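Local coordinates for AB hydrolase-1 domain-containing protein (Streptococcus mutans, PDB 4L9A) that is an alpha/beta hydrolase of Streptococcus mutans that probably acts as a carboxylesterase, hydrolysing ester bonds, at residues A[20-24]-A[35-39]; A[43-47]-A[72-76]; A[158-164]-A[240-246]. All coordinates share one frame; numbering follows the deposited sequence.

Contact 1: A[20-24]-A[35-39]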
loop_
_atom_site.group_PDB
_atom_site.type_symbol
_atom_site.label_atom_id
_atom_site.label_comp_id
_atom_site.label_asym_id
_atom_site.label_seq_id
_atom_site.Cartn_x
_atom_site.Cartn_y
_atom_site.Cartn_z
ATOM N N ALA A 20 -5.268 11.160 17.630
ATOM C CA ALA A 20 -4.054 10.901 16.866
ATOM C C ALA A 20 -3.729 9.411 16.864
ATOM O O ALA A 20 -4.469 8.608 17.434
ATOM C CB ALA A 20 -2.886 11.702 17.428
ATOM N N LEU A 21 -2.622 9.048 16.219
ATOM C CA LEU A 21 -2.229 7.648 16.109
ATOM C C LEU A 21 -1.107 7.315 17.089
ATOM O O LEU A 21 -0.196 8.113 17.295
ATOM C CB LEU A 21 -1.770 7.324 14.680
ATOM C CG LEU A 21 -2.793 7.012 13.579
ATOM C CD1 LEU A 21 -4.145 7.631 13.814
ATOM C CD2 LEU A 21 -2.228 7.377 12.201
ATOM N N ASN A 22 -1.166 6.124 17.673
ATOM C CA ASN A 22 -0.093 5.648 18.539
ATOM C C ASN A 22 1.002 4.955 17.730
ATOM O O ASN A 22 0.742 4.031 16.946
ATOM C CB ASN A 22 -0.648 4.717 19.613
ATOM C CG ASN A 22 -1.734 5.374 20.442
ATOM O OD1 ASN A 22 -1.587 6.515 20.885
ATOM N ND2 ASN A 22 -2.842 4.661 20.645
ATOM N N LYS A 23 2.232 5.423 17.915
ATOM C CA LYS A 23 3.389 4.860 17.241
ATOM C C LYS A 23 3.941 3.708 18.074
ATOM O O LYS A 23 4.068 3.824 19.293
ATOM C CB LYS A 23 4.460 5.940 17.062
ATOM C CG LYS A 23 3.937 7.211 16.390
ATOM C CD LYS A 23 5.004 8.291 16.301
ATOM C CE LYS A 23 4.463 9.555 15.645
ATOM N NZ LYS A 23 5.486 10.643 15.621
ATOM N N GLU A 24 4.263 2.596 17.426
ATOM C CA GLU A 24 4.833 1.457 18.134
ATOM C C GLU A 24 5.680 0.575 17.231
ATOM O O GLU A 24 5.246 0.190 16.131
ATOM C CB GLU A 24 3.729 0.619 18.785
ATOM C CG GLU A 24 4.229 -0.600 19.561
ATOM C CD GLU A 24 3.092 -1.417 20.165
ATOM O OE1 GLU A 24 1.925 -0.975 20.080
ATOM O OE2 GLU A 24 3.362 -2.504 20.716
ATOM N N THR A 35 4.725 0.725 13.335
ATOM C CA THR A 35 3.286 0.805 13.122
ATOM C C THR A 35 2.712 2.067 13.737
ATOM O O THR A 35 3.288 2.628 14.676
ATOM C CB THR A 35 2.549 -0.385 13.764
ATOM O OG1 THR A 35 2.684 -0.317 15.184
ATOM C CG2 THR A 35 3.108 -1.722 13.272
ATOM N N CYS A 36 1.569 2.499 13.207
ATOM C CA CYS A 36 0.761 3.544 13.817
ATOM C C CYS A 36 -0.646 2.999 13.944
ATOM O O CYS A 36 -1.161 2.388 13.009
ATOM C CB CYS A 36 0.750 4.807 12.963
ATOM S SG CYS A 36 2.372 5.519 12.701
ATOM N N HIS A 37 -1.285 3.233 15.082
ATOM C CA HIS A 37 -2.504 2.499 15.401
ATOM C C HIS A 37 -3.552 3.311 16.163
ATOM O O HIS A 37 -3.224 4.116 17.030
ATOM C CB HIS A 37 -2.138 1.245 16.205
ATOM C CG HIS A 37 -3.321 0.509 16.753
ATOM N ND1 HIS A 37 -3.769 0.679 18.045
ATOM C CD2 HIS A 37 -4.147 -0.403 16.187
ATOM C CE1 HIS A 37 -4.816 -0.099 18.255
ATOM N NE2 HIS A 37 -5.066 -0.766 17.143
ATOM N N ARG A 38 -4.814 3.074 15.828
ATOM C CA ARG A 38 -5.942 3.671 16.528
ATOM C C ARG A 38 -6.936 2.556 16.784
ATOM O O ARG A 38 -7.229 1.759 15.890
ATOM C CB ARG A 38 -6.601 4.747 15.656
ATOM C CG ARG A 38 -7.725 5.494 16.332
ATOM C CD ARG A 38 -8.132 6.703 15.523
ATOM N NE ARG A 38 -9.117 6.387 14.488
ATOM C CZ ARG A 38 -9.346 7.157 13.429
ATOM N NH1 ARG A 38 -8.642 8.270 13.259
ATOM N NH2 ARG A 38 -10.269 6.813 12.530
ATOM N N GLU A 39 -7.457 2.492 18.002
ATOM C CA GLU A 39 -8.465 1.497 18.338
ATOM C C GLU A 39 -9.734 1.702 17.538
ATOM O O GLU A 39 -10.037 2.811 17.107
ATOM C CB GLU A 39 -8.803 1.549 19.834
ATOM C CG GLU A 39 -7.901 0.693 20.696
ATOM C CD GLU A 39 -7.977 -0.778 20.329
ATOM O OE1 GLU A 39 -8.947 -1.172 19.638
ATOM O OE2 GLU A 39 -7.065 -1.536 20.719
HETATM O O HOH W 1 1.040 1.456 16.673
HETATM O O HOH W 2 -2.205 1.612 20.134
#

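Contact 2: A[43-47]-A[72-76]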
loop_
_atom_site.group_PDB
_atom_site.type_symbol
_atom_site.label_atom_id
_atom_site.label_comp_id
_atom_site.label_asym_id
_atom_site.label_seq_id
_atom_site.Cartn_x
_atom_site.Cartn_y
_atom_site.Cartn_z
ATOM N N CYS A 43 -11.008 -2.293 11.489
ATOM C CA CYS A 43 -9.767 -1.544 11.391
ATOM C C CYS A 43 -9.341 -1.399 9.934
ATOM O O CYS A 43 -9.277 -2.388 9.195
ATOM C CB CYS A 43 -8.672 -2.244 12.201
ATOM S SG CYS A 43 -7.082 -1.389 12.225
ATOM N N PHE A 44 -9.069 -0.166 9.524
ATOM C CA PHE A 44 -8.442 0.075 8.226
ATOM C C PHE A 44 -6.943 -0.123 8.294
ATOM O O PHE A 44 -6.223 0.636 8.964
ATOM C CB PHE A 44 -8.784 1.466 7.693
ATOM C CG PHE A 44 -9.985 1.481 6.779
ATOM C CD1 PHE A 44 -9.841 1.720 5.419
ATOM C CD2 PHE A 44 -11.251 1.230 7.280
ATOM C CE1 PHE A 44 -10.955 1.725 4.577
ATOM C CE2 PHE A 44 -12.361 1.235 6.449
ATOM C CZ PHE A 44 -12.210 1.485 5.098
ATOM N N VAL A 45 -6.481 -1.159 7.601
ATOM C CA VAL A 45 -5.077 -1.516 7.561
ATOM C C VAL A 45 -4.452 -0.977 6.271
ATOM O O VAL A 45 -4.938 -1.265 5.169
ATOM C CB VAL A 45 -4.905 -3.048 7.607
ATOM C CG1 VAL A 45 -3.441 -3.418 7.451
ATOM C CG2 VAL A 45 -5.503 -3.629 8.903
ATOM N N PHE A 46 -3.380 -0.205 6.406
ATOM C CA PHE A 46 -2.729 0.412 5.246
ATOM C C PHE A 46 -1.366 -0.178 4.936
ATOM O O PHE A 46 -0.523 -0.353 5.829
ATOM C CB PHE A 46 -2.572 1.923 5.465
ATOM C CG PHE A 46 -3.875 2.647 5.615
ATOM C CD1 PHE A 46 -4.507 3.203 4.510
ATOM C CD2 PHE A 46 -4.481 2.761 6.858
ATOM C CE1 PHE A 46 -5.714 3.870 4.651
ATOM C CE2 PHE A 46 -5.690 3.426 7.007
ATOM C CZ PHE A 46 -6.310 3.975 5.906
ATOM N N LEU A 47 -1.138 -0.449 3.656
ATOM C CA LEU A 47 0.162 -0.872 3.173
ATOM C C LEU A 47 0.555 0.002 1.987
ATOM O O LEU A 47 -0.247 0.249 1.091
ATOM C CB LEU A 47 0.150 -2.340 2.742
ATOM C CG LEU A 47 -0.201 -3.422 3.760
ATOM C CD1 LEU A 47 -0.372 -4.772 3.051
ATOM C CD2 LEU A 47 0.853 -3.504 4.887
ATOM N N ILE A 72 -7.473 2.208 12.873
ATOM C CA ILE A 72 -6.422 2.463 11.898
ATOM C C ILE A 72 -5.204 1.627 12.273
ATOM O O ILE A 72 -4.828 1.567 13.436
ATOM C CB ILE A 72 -6.001 3.960 11.882
ATOM C CG1 ILE A 72 -7.196 4.874 11.607
ATOM C CG2 ILE A 72 -4.889 4.196 10.875
ATOM C CD1 ILE A 72 -7.792 4.725 10.187
ATOM N N LEU A 73 -4.594 0.977 11.291
ATOM C CA LEU A 73 -3.288 0.359 11.486
ATOM C C LEU A 73 -2.452 0.621 10.258
ATOM O O LEU A 73 -2.780 0.151 9.171
ATOM C CB LEU A 73 -3.407 -1.158 11.704
ATOM C CG LEU A 73 -2.105 -1.951 11.783
ATOM C CD1 LEU A 73 -1.186 -1.462 12.948
ATOM C CD2 LEU A 73 -2.423 -3.432 11.953
ATOM N N THR A 74 -1.378 1.380 10.420
ATOM C CA THR A 74 -0.440 1.545 9.324
ATOM C C THR A 74 0.817 0.750 9.628
ATOM O O THR A 74 1.240 0.642 10.795
ATOM C CB THR A 74 -0.096 3.022 9.072
ATOM O OG1 THR A 74 0.712 3.520 10.145
ATOM C CG2 THR A 74 -1.374 3.873 8.949
ATOM N N ILE A 75 1.422 0.212 8.577
ATOM C CA ILE A 75 2.603 -0.628 8.695
ATOM C C ILE A 75 3.680 -0.198 7.698
ATOM O O ILE A 75 3.414 -0.098 6.492
ATOM C CB ILE A 75 2.243 -2.114 8.436
ATOM C CG1 ILE A 75 1.175 -2.588 9.427
ATOM C CG2 ILE A 75 3.484 -2.999 8.526
ATOM C CD1 ILE A 75 0.670 -4.009 9.151
ATOM N N ASP A 76 4.890 0.062 8.193
ATOM C CA ASP A 76 6.026 0.390 7.326
ATOM C C ASP A 76 6.839 -0.869 7.004
ATOM O O ASP A 76 7.282 -1.570 7.904
ATOM C CB ASP A 76 6.948 1.430 7.978
ATOM C CG ASP A 76 6.311 2.812 8.076
ATOM O OD1 ASP A 76 5.077 2.922 7.863
ATOM O OD2 ASP A 76 7.040 3.784 8.389
#

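Contact 3: A[158-164]-A[240-246]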
loop_
_atom_site.group_PDB
_atom_site.type_symbol
_atom_site.label_atom_id
_atom_site.label_comp_id
_atom_site.label_asym_id
_atom_site.label_seq_id
_atom_site.Cartn_x
_atom_site.Cartn_y
_atom_site.Cartn_z
ATOM N N TYR A 158 2.660 -0.409 -21.461
ATOM C CA TYR A 158 1.873 0.805 -21.581
ATOM C C TYR A 158 2.787 1.886 -22.114
ATOM O O TYR A 158 3.740 2.269 -21.446
ATOM C CB TYR A 158 1.339 1.231 -20.214
ATOM C CG TYR A 158 0.206 0.386 -19.696
ATOM C CD1 TYR A 158 -1.046 0.418 -20.303
ATOM C CD2 TYR A 158 0.376 -0.433 -18.590
ATOM C CE1 TYR A 158 -2.092 -0.349 -19.823
ATOM C CE2 TYR A 158 -0.662 -1.203 -18.105
ATOM C CZ TYR A 158 -1.892 -1.159 -18.721
ATOM O OH TYR A 158 -2.920 -1.922 -18.236
ATOM N N PRO A 159 2.520 2.371 -23.340
ATOM C CA PRO A 159 3.419 3.415 -23.834
ATOM C C PRO A 159 3.405 4.644 -22.917
ATOM O O PRO A 159 4.427 5.314 -22.796
ATOM C CB PRO A 159 2.869 3.733 -25.241
ATOM C CG PRO A 159 1.457 3.200 -25.240
ATOM C CD PRO A 159 1.464 2.023 -24.306
ATOM N N GLN A 160 2.288 4.921 -22.252
ATOM C CA GLN A 160 2.238 6.104 -21.395
ATOM C C GLN A 160 3.156 6.005 -20.167
ATOM O O GLN A 160 3.751 6.995 -19.754
ATOM C CB GLN A 160 0.799 6.529 -21.031
ATOM C CG GLN A 160 -0.189 5.420 -20.653
ATOM C CD GLN A 160 -0.552 4.504 -21.817
ATOM O OE1 GLN A 160 0.137 3.523 -22.065
ATOM N NE2 GLN A 160 -1.636 4.811 -22.522
ATOM N N LEU A 161 3.302 4.811 -19.607
ATOM C CA LEU A 161 4.222 4.629 -18.492
ATOM C C LEU A 161 5.667 4.692 -18.972
ATOM O O LEU A 161 6.539 5.236 -18.285
ATOM C CB LEU A 161 3.946 3.313 -17.767
ATOM C CG LEU A 161 2.581 3.225 -17.097
ATOM C CD1 LEU A 161 2.369 1.835 -16.518
ATOM C CD2 LEU A 161 2.442 4.302 -16.006
ATOM N N ALA A 162 5.914 4.146 -20.159
ATOM C CA ALA A 162 7.251 4.154 -20.739
ATOM C C ALA A 162 7.713 5.584 -20.971
ATOM O O ALA A 162 8.870 5.918 -20.724
ATOM C CB ALA A 162 7.283 3.365 -22.045
ATOM N N LEU A 163 6.802 6.429 -21.444
ATOM C CA LEU A 163 7.124 7.827 -21.701
ATOM C C LEU A 163 7.346 8.593 -20.392
ATOM O O LEU A 163 8.259 9.419 -20.285
ATOM C CB LEU A 163 6.032 8.488 -22.550
ATOM C CG LEU A 163 5.986 8.041 -24.013
ATOM C CD1 LEU A 163 4.717 8.535 -24.701
ATOM C CD2 LEU A 163 7.231 8.526 -24.735
ATOM N N ARG A 164 6.523 8.310 -19.387
ATOM C CA ARG A 164 6.668 9.000 -18.115
ATOM C C ARG A 164 8.040 8.712 -17.494
ATOM O O ARG A 164 8.740 9.630 -17.074
ATOM C CB ARG A 164 5.535 8.632 -17.147
ATOM C CG ARG A 164 4.132 9.016 -17.634
ATOM C CD ARG A 164 3.086 8.621 -16.593
ATOM N NE ARG A 164 1.715 8.869 -17.035
ATOM C CZ ARG A 164 0.637 8.559 -16.321
ATOM N NH1 ARG A 164 0.768 7.992 -15.121
ATOM N NH2 ARG A 164 -0.573 8.817 -16.804
ATOM N N GLU A 240 -5.923 4.760 -13.027
ATOM C CA GLU A 240 -5.990 5.613 -14.205
ATOM C C GLU A 240 -6.720 4.861 -15.325
ATOM O O GLU A 240 -6.615 3.636 -15.422
ATOM C CB GLU A 240 -4.576 6.022 -14.636
ATOM C CG GLU A 240 -3.836 6.863 -13.577
ATOM C CD GLU A 240 -2.356 7.024 -13.888
ATOM O OE1 GLU A 240 -1.997 7.967 -14.610
ATOM O OE2 GLU A 240 -1.554 6.189 -13.424
ATOM N N SER A 241 -7.461 5.588 -16.166
ATOM C CA SER A 241 -8.309 4.958 -17.179
ATOM C C SER A 241 -7.578 3.999 -18.124
ATOM O O SER A 241 -8.142 2.987 -18.532
ATOM C CB SER A 241 -9.062 6.012 -18.012
ATOM O OG SER A 241 -8.160 6.876 -18.675
ATOM N N PHE A 242 -6.331 4.297 -18.479
ATOM C CA PHE A 242 -5.654 3.465 -19.475
ATOM C C PHE A 242 -5.334 2.035 -18.996
ATOM O O PHE A 242 -4.969 1.174 -19.793
ATOM C CB PHE A 242 -4.417 4.162 -20.048
ATOM C CG PHE A 242 -3.318 4.386 -19.050
ATOM C CD1 PHE A 242 -2.396 3.388 -18.781
ATOM C CD2 PHE A 242 -3.190 5.603 -18.399
ATOM C CE1 PHE A 242 -1.374 3.593 -17.863
ATOM C CE2 PHE A 242 -2.172 5.813 -17.476
ATOM C CZ PHE A 242 -1.266 4.808 -17.207
ATOM N N ARG A 243 -5.500 1.780 -17.705
ATOM C CA ARG A 243 -5.283 0.443 -17.164
ATOM C C ARG A 243 -6.562 -0.368 -16.955
ATOM O O ARG A 243 -6.530 -1.410 -16.309
ATOM C CB ARG A 243 -4.538 0.546 -15.837
ATOM C CG ARG A 243 -3.106 0.958 -16.026
ATOM C CD ARG A 243 -2.209 -0.006 -15.304
ATOM N NE ARG A 243 -1.727 0.606 -14.102
ATOM C CZ ARG A 243 -1.085 -0.021 -13.125
ATOM N NH1 ARG A 243 -0.834 -1.328 -13.170
ATOM N NH2 ARG A 243 -0.702 0.690 -12.092
ATOM N N GLU A 244 -7.677 0.091 -17.513
ATOM C CA GLU A 244 -8.968 -0.545 -17.240
ATOM C C GLU A 244 -9.005 -2.059 -17.513
ATOM O O GLU A 244 -9.429 -2.842 -16.656
ATOM C CB GLU A 244 -10.091 0.162 -18.004
ATOM C CG GLU A 244 -11.470 -0.468 -17.797
ATOM C CD GLU A 244 -12.504 0.051 -18.788
ATOM O OE1 GLU A 244 -12.114 0.453 -19.899
ATOM O OE2 GLU A 244 -13.699 0.067 -18.452
ATOM N N LYS A 245 -8.568 -2.472 -18.700
ATOM C CA LYS A 245 -8.637 -3.887 -19.076
ATOM C C LYS A 245 -7.795 -4.781 -18.158
ATOM O O LYS A 245 -8.242 -5.841 -17.711
ATOM C CB LYS A 245 -8.211 -4.085 -20.530
ATOM C CG LYS A 245 -8.364 -5.517 -21.003
ATOM C CD LYS A 245 -7.972 -5.677 -22.462
ATOM C CE LYS A 245 -8.082 -7.134 -22.882
ATOM N NZ LYS A 245 -9.433 -7.689 -22.569
ATOM N N GLU A 246 -6.570 -4.344 -17.900
ATOM C CA GLU A 246 -5.664 -5.034 -16.988
ATOM C C GLU A 246 -6.363 -5.351 -15.658
ATOM O O GLU A 246 -6.382 -6.498 -15.215
ATOM C CB GLU A 246 -4.420 -4.166 -16.757
ATOM C CG GLU A 246 -3.542 -4.595 -15.560
ATOM C CD GLU A 246 -2.491 -3.545 -15.199
ATOM O OE1 GLU A 246 -2.405 -2.518 -15.905
ATOM O OE2 GLU A 246 -1.760 -3.739 -14.203
HETATM O O HOH W 3 -5.344 -2.462 -19.499
#

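Contact 1: A[20-24]-A[35-39]
Asn22 faces His37 and Glu24 faces Thr35 as hydrogen-bonded pairs of an antiparallel beta hairpin, formed by strands 22-26 and 33-38 at one edge of the alpha/beta hydrolase sheet. The two bonds of the first pair are unequal in shape: Asn22 N reaches His37 O at 2.9 Å with an N-H...O angle of 167°, whereas His37 N returns to Asn22 O on a path bent to 134°. Between these pairs lies the non-hydrogen-bonded pair Lys23 and Cys36, where the backbones come closest, CA to CA 4.5 Å.

Glu24 O is gripped twice by Thr35, through the backbone N and through OG1, the latter at 2.8 Å. The threonine torsion accounts for this second bond: a chi1 of 66° tucks OG1 between the two main-chain branches, which brings it to Glu24 O. A water donates to Thr35 OG1 and to Asn22 O, bridging the strands. On the face with Lys23 and Cys36, Leu21 contributes the apolar contact, its CB 4.0 Å from Cys36 CB, and Ala56 of helix 55-58 touches both residues.

Further out, Phe107 stacks on the His37 ring and touches Glu24 and Thr35, while the Glu24 carboxylate is bonded to His106 NE2. Arg38 turns its guanidinium to Ile70 O, just ahead of strand 71-75. Near the start of strand 22-26, a second water accepts from Asn22 ND2 at 3.2 Å and lies 2.8 Å from His37 ND1, joining the two paired side chains.

Contact 2: A[43-47]-A[72-76]
Phe44 O receives Leu73 N, and Leu73 O in turn receives Phe46 N, both at 2.9 Å, the ladder expected of neighbouring parallel strands in the central sheet of an alpha/beta hydrolase. Segments 43-47 and 72-75 run only 14° apart, and their strands, 43-47 and 71-75, are linked by a beta-alpha-beta crossover through helices 55-58 and 60-63. The Phe46 N bond meets Leu73 O with a C=O...N angle of 164°, almost in line with the carbonyl.

Every touching residue is buried, so the contrast is between a tight beginning and a slacker end. At the tight end Cys43 lays its sulfur against the partner backbone: with SG anti to the backbone N (chi1 -178°), it comes to 3.6 Å from both Ile72 C and Leu73 N, with Leu73 CB next. On the face carrying Phe44, Phe46, Ile72 and Thr74, the Phe46 ring packs at a slant against Ile72 and Thr74, CE2 lying 4.0 Å from Ile72 CG2. The CD2 side of this ring also has Leu73 O at its edge, near the ring plane, and Phe59 meets the ring at an angle.

Toward the C-terminal end the hold slackens. Ile75 N reaches Phe46 O only through a weak bond of 3.4 Å, and the pairing of Leu47 with Ile75 is loose, their CA atoms 6.0 Å apart. Side-chain packing persists here, on the face covered by helix 93-106, where Ile100 touches both Leu47 and Ile75. These two branched chains run alongside each other in the same direction, with Leu47 CD2 4.1 Å from Ile75 CB.

Contact 3: A[158-164]-A[240-246]
Aromatic and apolar contacts centre on Phe242, whose edge is turned toward the face of Tyr158 in a T-shaped pair, centroids 5.3 Å apart and planes at 70°. Gln160 covers a face of the Phe242 ring: its CG stands 3.4 Å from the ring centroid in a CH-pi contact, and the amide stacks nearly parallel at 14°. The bend of the glutamine at chi2 (-68°) carries the amide across the CG/CD1 rim, toward Phe242 CB. Leu161 CD2 closes on the ring edge, 3.9 Å from Phe242 CZ.

A salt bridge flanks this core. Arg164, extended from CG to NE, grips Glu240 end-on, NH1 and NH2 both 2.8 Å from OE1; NH1 uses its syn lone pair, NH2 comes from outside the carboxylate plane. Within 240-246, Arg243 NH1 bridges to Glu246 OE2 and NH2 to Glu142.

Water donates to Tyr158 OH and accepts from Glu246 N, each at 2.8 Å. The direct approach of Tyr158 OH to Glu246 OE1 is doubtful, that oxygen being crowded in the model.

The contact joins helix 159-167, in a helical insertion consistent with a hydrolase cap, to the turn between strand 235-239 and helix 244-248, with helix 146-151 touching Tyr158 and Glu246.

In the fold
Contacts 1 and 2 belong to one continuous sheet: strands 33-38 and 71-75 are neighbours, and Cys36 O and Thr74 N, 2.8 Å apart, form a probable hydrogen bond between them, as do Arg38 N and Ile72 O. Through these bonds the hairpin extends the sheet that contact 2 builds; the two centres are 9 Å apart. Contact 3 lies on the opposite side of the chain's centre; its centre is about 28 Å from that of contact 2 and about 36 Å from that of contact 1. Between contacts 2 and 3 the sheet runs through strands 111-117, 134-141 and 235-239, the last leading into contact 3. In this fold the nucleophile elbow normally follows the strand equivalent to 111-117, which would put the probable active site between them.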